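Local coordinates for protein extracellular subtilisin-like serine proteinase (Vibrio sp. PA-44, PDB 1SH7) that probably cleaves peptide bonds within proteins as a calcium-binding, cold-adapted serine endopeptidase of the subtilisin family, this chain being its catalytic domain, at residues T38-N43 / V89-V94; A75-G80 / S202-A207; S110-V115 / V149-A154; S187-G192 / D196-G201; L232-Q235 / G239-P242. One frame throughout, in Å; residues are numbered along the deposited sequence.

Contact 1. Residues T38-N43 / V89-V94; sequences TGVNNN and VNIVGV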
# COMPACT_ATOMS: atom_id res chain seq x y z
N THR A 38 9.32 3.42 -8.00
CA THR A 38 10.14 3.52 -9.20
C THR A 38 9.51 4.35 -10.30
O THR A 38 10.00 4.38 -11.43
CB THR A 38 10.42 2.08 -9.78
OG1 THR A 38 9.18 1.47 -10.17
CG2 THR A 38 10.99 1.14 -8.76
N GLY A 39 8.40 5.00 -10.00
CA GLY A 39 7.61 5.70 -10.97
C GLY A 39 6.32 4.95 -11.24
O GLY A 39 6.09 3.88 -10.68
N VAL A 40 5.49 5.51 -12.12
CA VAL A 40 4.25 4.85 -12.59
C VAL A 40 4.14 5.12 -14.10
O VAL A 40 4.36 6.25 -14.56
CB VAL A 40 2.98 5.44 -11.88
CG1 VAL A 40 1.70 4.78 -12.36
CG2 VAL A 40 3.11 5.33 -10.37
N ASN A 41 3.79 4.08 -14.86
CA ASN A 41 3.45 4.20 -16.26
C ASN A 41 2.06 4.83 -16.35
O ASN A 41 1.06 4.16 -16.20
CB ASN A 41 3.51 2.81 -16.93
CG ASN A 41 3.15 2.83 -18.42
OD1 ASN A 41 3.25 1.79 -19.10
ND2 ASN A 41 2.65 3.95 -18.90
N ASN A 42 2.02 6.16 -16.52
CA ASN A 42 0.73 6.89 -16.59
C ASN A 42 -0.16 6.44 -17.73
O ASN A 42 -1.38 6.55 -17.64
CB ASN A 42 0.94 8.41 -16.72
CG ASN A 42 1.75 9.00 -15.60
OD1 ASN A 42 2.74 9.72 -15.84
ND2 ASN A 42 1.37 8.68 -14.38
N ASN A 43 0.43 5.91 -18.79
CA ASN A 43 -0.33 5.48 -19.95
C ASN A 43 -0.88 4.04 -19.87
O ASN A 43 -1.54 3.59 -20.80
CB ASN A 43 0.50 5.63 -21.22
CG ASN A 43 1.16 7.02 -21.36
OD1 ASN A 43 2.38 7.11 -21.61
ND2 ASN A 43 0.37 8.10 -21.25
N VAL A 89 -9.70 5.87 -8.04
CA VAL A 89 -8.79 6.72 -7.30
C VAL A 89 -7.88 7.48 -8.26
O VAL A 89 -7.67 7.06 -9.40
CB VAL A 89 -7.95 5.88 -6.27
CG1 VAL A 89 -6.86 5.12 -6.96
CG2 VAL A 89 -7.42 6.74 -5.14
N ASN A 90 -7.40 8.63 -7.83
CA ASN A 90 -6.34 9.33 -8.53
C ASN A 90 -4.98 8.81 -8.09
O ASN A 90 -4.76 8.54 -6.90
CB ASN A 90 -6.45 10.84 -8.28
CG ASN A 90 -7.76 11.39 -8.77
OD1 ASN A 90 -8.00 11.41 -9.97
ND2 ASN A 90 -8.66 11.83 -7.84
N ILE A 91 -4.07 8.66 -9.05
CA ILE A 91 -2.72 8.18 -8.78
C ILE A 91 -1.72 9.27 -9.16
O ILE A 91 -1.86 9.84 -10.25
CB ILE A 91 -2.44 6.89 -9.62
CG1 ILE A 91 -3.39 5.73 -9.22
CG2 ILE A 91 -0.98 6.52 -9.54
CD1 ILE A 91 -3.05 5.06 -7.85
N VAL A 92 -0.73 9.51 -8.30
CA VAL A 92 0.37 10.41 -8.57
C VAL A 92 1.69 9.69 -8.38
O VAL A 92 1.92 9.10 -7.29
CB VAL A 92 0.28 11.70 -7.70
CG1 VAL A 92 1.48 12.61 -7.98
CG2 VAL A 92 -1.02 12.46 -7.99
N GLY A 93 2.55 9.72 -9.41
CA GLY A 93 3.88 9.08 -9.36
C GLY A 93 4.91 9.95 -8.67
O GLY A 93 5.08 11.11 -9.02
N VAL A 94 5.58 9.41 -7.66
CA VAL A 94 6.70 10.10 -6.98
C VAL A 94 7.92 9.20 -7.09
O VAL A 94 8.12 8.27 -6.31
CB VAL A 94 6.37 10.43 -5.51
CG1 VAL A 94 7.47 11.27 -4.87
CG2 VAL A 94 5.04 11.17 -5.43

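Contact 2. Residues A75-G80 / S202-A207; sequences AGTIGG and SQIKSA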
# COMPACT_ATOMS: atom_id res chain seq x y z
N ALA A 75 1.00 0.73 -8.04
CA ALA A 75 -0.08 1.66 -8.35
C ALA A 75 -1.29 0.92 -8.89
O ALA A 75 -2.43 1.28 -8.59
CB ALA A 75 0.37 2.74 -9.36
N GLY A 76 -1.05 -0.12 -9.68
CA GLY A 76 -2.16 -0.92 -10.19
C GLY A 76 -2.98 -1.62 -9.10
O GLY A 76 -4.20 -1.77 -9.24
N THR A 77 -2.32 -2.10 -8.05
CA THR A 77 -3.01 -2.78 -6.96
C THR A 77 -3.85 -1.76 -6.18
O THR A 77 -4.99 -2.04 -5.80
CB THR A 77 -2.01 -3.53 -6.06
OG1 THR A 77 -1.39 -4.61 -6.79
CG2 THR A 77 -2.71 -4.22 -4.85
N ILE A 78 -3.38 -0.52 -6.05
CA ILE A 78 -4.18 0.52 -5.41
C ILE A 78 -5.39 0.86 -6.28
O ILE A 78 -6.52 0.91 -5.78
CB ILE A 78 -3.38 1.81 -5.18
CG1 ILE A 78 -2.12 1.53 -4.33
CG2 ILE A 78 -4.31 2.91 -4.53
CD1 ILE A 78 -1.26 2.77 -4.10
N GLY A 79 -5.13 1.08 -7.57
CA GLY A 79 -6.08 1.81 -8.41
C GLY A 79 -6.40 1.31 -9.80
O GLY A 79 -7.15 1.96 -10.52
N GLY A 80 -5.86 0.19 -10.21
CA GLY A 80 -6.17 -0.37 -11.52
C GLY A 80 -7.61 -0.79 -11.65
O GLY A 80 -8.21 -1.31 -10.73
N SER A 202 1.50 -12.44 -1.66
CA SER A 202 2.04 -13.53 -2.46
C SER A 202 1.22 -13.73 -3.75
O SER A 202 -0.00 -13.79 -3.70
CB SER A 202 2.10 -14.80 -1.62
OG SER A 202 3.19 -14.70 -0.69
N GLN A 203 1.92 -13.77 -4.89
CA GLN A 203 1.33 -14.04 -6.20
C GLN A 203 0.26 -13.06 -6.52
O GLN A 203 -0.93 -13.41 -6.71
CB GLN A 203 0.82 -15.46 -6.25
CG GLN A 203 1.94 -16.41 -6.34
CD GLN A 203 1.89 -17.43 -5.29
OE1 GLN A 203 1.06 -18.35 -5.35
NE2 GLN A 203 2.78 -17.29 -4.29
N ILE A 204 0.65 -11.79 -6.57
CA ILE A 204 -0.29 -10.72 -6.89
C ILE A 204 -0.14 -10.24 -8.34
O ILE A 204 0.94 -9.76 -8.74
CB ILE A 204 -0.10 -9.48 -5.95
CG1 ILE A 204 -0.25 -9.86 -4.46
CG2 ILE A 204 -1.05 -8.37 -6.31
CD1 ILE A 204 -1.56 -10.48 -4.09
N LYS A 205 -1.22 -10.34 -9.10
CA LYS A 205 -1.23 -9.87 -10.48
C LYS A 205 -1.56 -8.38 -10.56
O LYS A 205 -2.56 -7.94 -10.01
CB LYS A 205 -2.24 -10.62 -11.33
CG LYS A 205 -2.13 -10.29 -12.81
CD LYS A 205 -3.16 -11.04 -13.62
CE LYS A 205 -3.01 -10.70 -15.08
NZ LYS A 205 -3.85 -11.59 -15.87
N SER A 206 -0.78 -7.64 -11.32
CA SER A 206 -1.07 -6.21 -11.53
C SER A 206 -0.35 -5.66 -12.76
O SER A 206 0.40 -6.37 -13.42
CB SER A 206 -0.66 -5.40 -10.29
OG SER A 206 -1.21 -4.11 -10.28
N ALA A 207 -0.55 -4.38 -13.04
CA ALA A 207 0.10 -3.70 -14.17
C ALA A 207 1.64 -3.75 -14.14
O ALA A 207 2.23 -3.88 -13.08
CB ALA A 207 -0.37 -2.26 -14.24
O HOH W 1 -3.52 -6.30 -7.74

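Contact 3. Residues S110-V115 / V149-A154; sequences SGVDWV and VSFMLA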
# COMPACT_ATOMS: atom_id res chain seq x y z
N SER A 110 13.24 13.36 -0.09
CA SER A 110 12.74 14.43 -0.94
C SER A 110 11.35 14.08 -1.45
O SER A 110 10.47 14.95 -1.53
CB SER A 110 13.69 14.68 -2.13
OG SER A 110 14.93 15.19 -1.69
N GLY A 111 11.14 12.82 -1.82
CA GLY A 111 9.85 12.36 -2.28
C GLY A 111 8.82 12.45 -1.14
O GLY A 111 7.70 12.86 -1.37
N VAL A 112 9.23 12.07 0.07
CA VAL A 112 8.32 12.08 1.22
C VAL A 112 7.89 13.54 1.52
O VAL A 112 6.70 13.84 1.66
CB VAL A 112 8.96 11.41 2.45
CG1 VAL A 112 8.14 11.63 3.72
CG2 VAL A 112 9.20 9.92 2.17
N ASP A 113 8.87 14.44 1.59
CA ASP A 113 8.65 15.87 1.78
C ASP A 113 7.76 16.46 0.67
O ASP A 113 6.91 17.33 0.93
CB ASP A 113 9.99 16.62 1.78
CG ASP A 113 10.80 16.40 3.03
OD1 ASP A 113 11.96 16.92 3.04
OD2 ASP A 113 10.39 15.77 4.06
N TRP A 114 7.96 16.00 -0.56
CA TRP A 114 7.17 16.49 -1.69
C TRP A 114 5.69 16.15 -1.54
O TRP A 114 4.81 16.96 -1.86
CB TRP A 114 7.72 15.90 -3.00
CG TRP A 114 7.11 16.48 -4.20
CD1 TRP A 114 7.58 17.53 -4.93
CD2 TRP A 114 5.88 16.09 -4.82
NE1 TRP A 114 6.76 17.77 -5.99
CE2 TRP A 114 5.69 16.91 -5.95
CE3 TRP A 114 4.93 15.09 -4.57
CZ2 TRP A 114 4.60 16.77 -6.81
CZ3 TRP A 114 3.84 14.97 -5.42
CH2 TRP A 114 3.68 15.81 -6.50
N VAL A 115 5.43 14.95 -1.07
CA VAL A 115 4.04 14.53 -0.79
C VAL A 115 3.45 15.40 0.32
O VAL A 115 2.35 15.93 0.17
CB VAL A 115 3.97 13.03 -0.44
CG1 VAL A 115 2.65 12.67 0.15
CG2 VAL A 115 4.26 12.16 -1.69
N VAL A 149 -1.12 13.43 6.11
CA VAL A 149 -1.19 12.38 5.11
C VAL A 149 -0.81 11.02 5.70
O VAL A 149 0.30 10.87 6.23
CB VAL A 149 -0.25 12.71 3.92
CG1 VAL A 149 -0.14 11.54 2.95
CG2 VAL A 149 -0.76 13.96 3.21
N SER A 150 -1.73 10.04 5.62
CA SER A 150 -1.45 8.69 6.11
C SER A 150 -0.40 8.00 5.20
O SER A 150 -0.43 8.17 3.98
CB SER A 150 -2.73 7.84 6.11
OG SER A 150 -3.64 8.29 7.11
N PHE A 151 0.50 7.22 5.80
CA PHE A 151 1.55 6.54 5.08
C PHE A 151 1.46 5.04 5.32
O PHE A 151 1.51 4.59 6.48
CB PHE A 151 2.94 7.05 5.52
CG PHE A 151 3.45 8.23 4.71
CD1 PHE A 151 2.81 9.46 4.78
CD2 PHE A 151 4.54 8.09 3.88
CE1 PHE A 151 3.21 10.52 4.04
CE2 PHE A 151 4.98 9.15 3.14
CZ PHE A 151 4.33 10.39 3.22
N MET A 152 1.33 4.29 4.22
CA MET A 152 1.37 2.82 4.20
C MET A 152 2.81 2.38 3.83
O MET A 152 3.35 2.84 2.86
CB MET A 152 0.37 2.27 3.20
CG MET A 152 -1.03 2.92 3.24
SD MET A 152 -1.90 2.63 4.75
CE MET A 152 -1.76 4.19 5.55
N LEU A 153 3.40 1.50 4.64
CA LEU A 153 4.83 1.15 4.57
C LEU A 153 5.01 -0.37 4.49
O LEU A 153 4.40 -1.08 5.25
CB LEU A 153 5.54 1.65 5.84
CG LEU A 153 5.24 3.11 6.22
CD1 LEU A 153 5.82 3.43 7.61
CD2 LEU A 153 5.74 4.06 5.18
N ALA A 154 5.86 -0.86 3.57
CA ALA A 154 6.12 -2.29 3.48
C ALA A 154 6.98 -2.75 4.65
O ALA A 154 7.96 -2.09 5.02
CB ALA A 154 6.78 -2.62 2.20

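Contact 4. Residues S187-G192 / D196-G201; sequences SFSNWG and DLFAPG. With CA (calcium ion), chain C.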
# COMPACT_ATOMS: atom_id res chain seq x y z
N SER A 187 6.13 -16.78 3.62
CA SER A 187 7.35 -17.22 4.31
C SER A 187 8.45 -16.18 4.34
O SER A 187 9.34 -16.28 5.20
CB SER A 187 7.90 -18.51 3.72
OG SER A 187 8.08 -18.40 2.36
N PHE A 188 8.42 -15.22 3.41
CA PHE A 188 9.46 -14.16 3.33
C PHE A 188 9.09 -12.94 4.19
O PHE A 188 9.90 -12.06 4.43
CB PHE A 188 9.69 -13.71 1.87
CG PHE A 188 8.42 -13.22 1.20
CD1 PHE A 188 7.87 -11.99 1.53
CD2 PHE A 188 7.76 -14.01 0.28
CE1 PHE A 188 6.65 -11.59 0.96
CE2 PHE A 188 6.59 -13.61 -0.27
CZ PHE A 188 6.04 -12.39 0.06
N SER A 189 7.83 -12.86 4.62
CA SER A 189 7.36 -11.63 5.27
C SER A 189 8.07 -11.29 6.55
O SER A 189 8.16 -12.10 7.48
CB SER A 189 5.86 -11.70 5.58
OG SER A 189 5.44 -10.43 6.05
N ASN A 190 8.50 -10.04 6.68
CA ASN A 190 8.93 -9.59 7.99
C ASN A 190 7.69 -9.63 8.93
O ASN A 190 6.54 -9.81 8.51
CB ASN A 190 9.54 -8.18 7.92
CG ASN A 190 10.95 -8.15 7.38
OD1 ASN A 190 11.53 -7.05 7.21
ND2 ASN A 190 11.51 -9.28 7.10
N TRP A 191 7.99 -9.52 10.22
CA TRP A 191 7.08 -9.87 11.30
C TRP A 191 7.39 -8.98 12.50
O TRP A 191 8.32 -8.17 12.44
CB TRP A 191 7.19 -11.38 11.67
CG TRP A 191 8.60 -11.92 11.75
CD1 TRP A 191 9.22 -12.70 10.84
CD2 TRP A 191 9.52 -11.75 12.83
NE1 TRP A 191 10.49 -13.00 11.26
CE2 TRP A 191 10.71 -12.42 12.47
CE3 TRP A 191 9.48 -11.08 14.05
CZ2 TRP A 191 11.83 -12.45 13.30
CZ3 TRP A 191 10.60 -11.10 14.86
CH2 TRP A 191 11.75 -11.78 14.48
N GLY A 192 6.60 -9.12 13.58
CA GLY A 192 6.89 -8.44 14.84
C GLY A 192 6.00 -7.29 15.28
O GLY A 192 4.98 -6.92 14.66
N ASP A 196 1.66 -3.54 11.65
CA ASP A 196 0.33 -3.18 12.11
C ASP A 196 -0.74 -4.16 11.66
O ASP A 196 -1.70 -4.37 12.38
CB ASP A 196 -0.07 -1.81 11.59
CG ASP A 196 0.78 -0.69 12.17
OD1 ASP A 196 0.52 -0.24 13.30
OD2 ASP A 196 1.71 -0.18 11.56
N LEU A 197 -0.56 -4.74 10.48
CA LEU A 197 -1.51 -5.73 9.92
C LEU A 197 -0.92 -6.42 8.70
O LEU A 197 0.10 -5.97 8.16
CB LEU A 197 -2.87 -5.09 9.57
CG LEU A 197 -3.02 -4.33 8.24
CD1 LEU A 197 -4.45 -3.88 7.96
CD2 LEU A 197 -2.10 -3.12 8.26
N PHE A 198 -1.58 -7.50 8.27
CA PHE A 198 -1.22 -8.27 7.10
C PHE A 198 -2.19 -7.92 5.96
O PHE A 198 -3.35 -7.60 6.19
CB PHE A 198 -1.35 -9.79 7.39
CG PHE A 198 -0.28 -10.32 8.31
CD1 PHE A 198 -0.52 -10.49 9.68
CD2 PHE A 198 0.97 -10.64 7.82
CE1 PHE A 198 0.46 -10.95 10.52
CE2 PHE A 198 1.96 -11.10 8.68
CZ PHE A 198 1.70 -11.25 10.03
N ALA A 199 -1.72 -8.06 4.73
CA ALA A 199 -2.60 -7.98 3.57
C ALA A 199 -2.05 -8.94 2.48
O ALA A 199 -0.91 -9.36 2.56
CB ALA A 199 -2.63 -6.53 3.05
N PRO A 200 -2.86 -9.27 1.46
CA PRO A 200 -2.39 -10.10 0.35
C PRO A 200 -1.09 -9.62 -0.31
O PRO A 200 -1.02 -8.49 -0.81
CB PRO A 200 -3.57 -10.05 -0.63
CG PRO A 200 -4.77 -9.90 0.25
CD PRO A 200 -4.28 -8.89 1.30
N GLY A 201 -0.08 -10.49 -0.34
CA GLY A 201 1.19 -10.14 -0.96
C GLY A 201 1.94 -11.18 -1.75
O GLY A 201 2.89 -10.84 -2.47
CA CA C . 2.23 1.52 13.12
O HOH W 2 0.22 2.66 13.48
O HOH W 3 4.45 1.35 12.10
O HOH W 4 2.04 1.58 15.66
O HOH W 5 3.30 -0.43 13.99

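Contact 5. Residues L232-Q235 / G239-P242; sequences LYLQ and GLTP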
# COMPACT_ATOMS: atom_id res chain seq x y z
N LEU A 232 -10.50 3.99 -0.06
CA LEU A 232 -11.91 3.69 0.12
C LEU A 232 -12.44 4.36 1.39
O LEU A 232 -13.51 4.96 1.38
CB LEU A 232 -12.17 2.18 0.20
CG LEU A 232 -11.76 1.26 -0.96
CD1 LEU A 232 -12.05 -0.19 -0.66
CD2 LEU A 232 -12.42 1.66 -2.26
N TYR A 233 -11.69 4.26 2.48
CA TYR A 233 -12.09 4.86 3.74
C TYR A 233 -12.11 6.40 3.65
O TYR A 233 -12.95 7.06 4.31
CB TYR A 233 -11.13 4.47 4.88
CG TYR A 233 -11.16 3.02 5.35
CD1 TYR A 233 -11.88 2.04 4.69
CD2 TYR A 233 -10.38 2.62 6.45
CE1 TYR A 233 -11.89 0.70 5.13
CE2 TYR A 233 -10.38 1.27 6.90
CZ TYR A 233 -11.14 0.34 6.23
OH TYR A 233 -11.12 -0.99 6.65
N LEU A 234 -11.18 6.95 2.87
CA LEU A 234 -11.09 8.39 2.67
C LEU A 234 -12.23 8.90 1.79
O LEU A 234 -12.70 10.06 1.95
CB LEU A 234 -9.73 8.80 2.09
CG LEU A 234 -8.59 8.74 3.14
CD1 LEU A 234 -7.22 8.66 2.48
CD2 LEU A 234 -8.72 9.96 4.01
N GLN A 235 -12.71 8.07 0.87
CA GLN A 235 -13.86 8.51 0.08
C GLN A 235 -15.09 8.57 1.00
O GLN A 235 -15.84 9.55 0.98
CB GLN A 235 -14.14 7.63 -1.15
CG GLN A 235 -15.27 8.22 -2.00
CD GLN A 235 -15.81 7.28 -3.09
OE1 GLN A 235 -15.29 6.19 -3.30
NE2 GLN A 235 -16.86 7.72 -3.79
N GLY A 239 -12.40 13.46 5.82
CA GLY A 239 -11.72 14.16 6.89
C GLY A 239 -10.86 13.33 7.84
O GLY A 239 -10.38 13.89 8.82
N LEU A 240 -10.66 12.04 7.58
CA LEU A 240 -9.93 11.20 8.50
C LEU A 240 -8.50 11.69 8.64
O LEU A 240 -7.80 11.91 7.64
CB LEU A 240 -9.90 9.74 8.02
CG LEU A 240 -11.22 8.97 8.01
CD1 LEU A 240 -11.03 7.73 7.13
CD2 LEU A 240 -11.67 8.56 9.41
N THR A 241 -8.06 11.90 9.87
CA THR A 241 -6.65 12.18 10.11
C THR A 241 -5.98 10.83 10.01
O THR A 241 -6.67 9.78 10.02
CB THR A 241 -6.42 12.73 11.49
OG1 THR A 241 -6.89 11.77 12.45
CG2 THR A 241 -7.28 14.02 11.76
N PRO A 242 -4.66 10.83 9.92
CA PRO A 242 -3.91 9.58 9.94
C PRO A 242 -4.19 8.77 11.20
O PRO A 242 -4.35 7.58 11.07
CB PRO A 242 -2.45 10.04 9.83
CG PRO A 242 -2.56 11.37 9.09
CD PRO A 242 -3.78 11.99 9.68

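Contact 1. Residues T38-N43 / V89-V94
Val40 holds CG1 opposite its backbone N (chi1 180°) and CG2 next to that N, and this rotation opens the isopropyl fork toward the strand of 89-94. Ile91 answers with a chi1 of -63°, which tucks CG1 beside its own N and turns the methyl CG2 to the far side, where it meets Val40. The two prongs of the valine therefore have separate tasks: CG1 lies 4.3 Å from Ile91 CG2, while CG2 comes to 4.0 Å from Gly93 CA. A beta-branched residue suits this place because its two methyls can cover two positions of a strand at once, and Gly93, bearing no side chain, lets one of them settle against the main chain. Gly39 has a phi of 108°, where a CB would collide with the carbonyl O of Thr38; glycine accepts these angles as the chain leaves strand 32-37, just past Asp37, the predicted charge-relay aspartate, and brings Val40 against strand 90-95. Ala75 of helix 70-79 touches both Val40 and Ile91, so the small apolar cluster is shared with that helix. Across the contact no hydrogen bond forms. The loop is held to strand 90-95 by buried van der Waals packing, while polar groups bond elsewhere: the Asn42 amide to Ser51 and Ser53 of strand 51-56, and Thr38 OG1 to Asp66 and Gly71.

Contact 2. Residues A75-G80 / S202-A207
Ser206 presses its hydroxyl against the backbone of helix 70-79, and here the packing is close: OG is 3.3 Å from Gly76 C and 3.2 Å from Thr77 N. The latter pair has too poor an angle for a hydrogen bond; OG finds its polar partner in the carbonyl O of His73, one turn earlier. A chi1 of -165° swings OG away from the serine's own N and toward the helix backbone. Glycine suits position 76, since a CB there would clash with the serine oxygen, and the CA atoms of Gly76 and Ala207 come within 5.4 Å.

The other half is looser. Ile204 offers CG2 to Thr77 OG1 at 3.8 Å, a simple van der Waals touch. A water bridges the remaining distance, taking a hydrogen bond from Thr77 OG1 (2.9 Å) and giving one to Lys205 O (3.0 Å). Lys205 points away from the helix, and its NZ is hydrogen-bonded to Tyr83 OH.

Segments 75-79 and 204-207 run nearly perpendicular, their axes 6.9 Å apart at an angle of 96°. Strand 204-207 pairs antiparallel with strand 213-216, and helix 219-236 closes the side with Met221 and His225 against Ile204, and His225 also against Thr77.

Contact 3. Residues S110-V115 / V149-A154
Val149 opens the second segment and meets the helix first, its CG1 lying 4.1 Å from Val115 CG1, with the two side chains crossing at about a right angle. In Val149, CG1 stands opposite the backbone N (chi1 172°), which aims that methyl at the helix. Ser150 turns from the helix, and its backbone bonds to Ala125 of strand 123-127.

Phe151 has the largest share of the contact. Its ring extends from the sheet until CZ reaches both valines, 4.0 Å from Val112 CG1 and 4.2 Å from Val115 CG1. CE2 adds a further touch, 4.1 Å from Val112 CG1. Val112 and Val115 are three residues apart and so lie on one face of helix 105-118, which gives the long aromatic side chain two methyls to meet at its far end. A phenyl ring suits this place because it can span the distance between strand and helix, whose CA atoms at Phe151 and Val112 are 9.6 Å apart. Val149 O lies in the ring plane, at its edge. Ala144 and Ile145 of helix 135-146 and Ile36 of strand 32-37 also border the phenylalanine.

Met152 belongs to the other side of the sheet, packing on Thr223 and Val226 of helix 219-236. Leu153 touches Met127 of strand 123-127. Ala154 ends the strand at the pocket where phenylmethanesulfonic acid is bound.

Such apolar layering, with helices on both sides of a parallel sheet and the ligand pocket at the carboxyl ends of strands, is typical of the subtilisin-like alpha/beta fold.

Contact 4. Residues S187-G192 / D196-G201
Phe188 brings its ring edge to the backbone of Gly201, with CZ 4.3 Å from Gly201 O and the oxygen close to the ring plane, a loose van der Waals approach. This is the rim of the seven-stranded parallel sheet of the subtilisin fold, where the loop of 187-192 lies along edge strand 197-200. A chi1 of 56° carries the ring over toward Gly201, whose bare backbone it meets.

Farther along, Ser189 OG stands at the edge of the Phe198 ring, 4.4 Å from CE2. A small hydroxyl suits the place, for it fits beside the aromatic ring while serving polar neighbours, among them the N-H of Ser178, which it receives. The packing on strand 197-200 is light, and the backbone of the loop bonds elsewhere: Phe188 with Asn159, Asn190 with Gly156, and Trp191 with Ala160 and Ala162.

Just before the strand, Asp196 grips a calcium ion through both carboxylate oxygens, OD1 at 2.5 Å and OD2 at 2.4 Å. Pro171 O, Gly173 O and four waters complete the shell, and Thr175 N is hydrogen-bonded to OD2. Within the loop, Ser189 OG donates to Asn190 O at 2.8 Å, in the carbonyl plane on a lone pair, with a C=O...OG angle of 135°.

Contact 5. Residues L232-Q235 / G239-P242
The flat peptide group joining Tyr233 to Leu234 offers one face to Leu240, whose methyl CD1 rests over it, 3.5 Å from Tyr233 O and 3.9 Å from Tyr233 C. The phenol ring of Tyr233, the other flat group, takes no part in this touch: it leads away to helix 242-252, where Leu245 and Leu249 touch the Tyr233 side chain and Arg252 makes a cation-pi interaction. This is a tight connection between two consecutive helices, in which helix 219-236, whose first turn carries the predicted catalytic serine of the subtilisin fold, gives way to helix 242-252.

Leu240 is the main bridge between the arms of the connection. With CG beside its own N (chi1 -68°), the side chain reaches back toward the helix just left, and CD1 also touches Tyr233 CB at 4.0 Å. Beside it, Leu234 CD2 lies 4.2 Å from Leu240 CB, the two side chains crossing obliquely, so the loop leucine meets two consecutive helix residues. Leucine suits both positions: its branched end offers methyls to backbone and side chain alike without needing a polar partner. Leu245 and Leu248 of the next helix extend the apolar patch, touching Leu234 and Leu240 respectively.

Polar groups are served outside the contact. The hydroxyl of Tyr233 binds Tyr270 O, and Leu234 O accepts from Asn238 ND2. Thr241 then starts the second helix as its N-cap, OG1 capping a backbone N of the first turn, while Thr241 N is bonded in return to Gln244 OE1.

All five contacts belong to one alpha/beta catalytic domain. Contacts 1, 3 and 4 reach the same parallel sheet, contacts 1 and 4 on opposite sides of the chain's centre, about 25 Å apart between centres. Contacts 1 and 2 interlock along the chain and touch each other, Ile91 meeting Ile78 and Val89 meeting Gly79. Val94 of contact 1 also rests on helix 105-118 of contact 3. Contacts 3 and 4 come in turn between the two halves of contact 2, which touches contact 4 through Ser202 and Phe188. Contact 5 comes last and meets contact 3 where Pro242 packs on Val149 and Ser150. Together they tie sheet, flanking helices and edge loops into one compact domain.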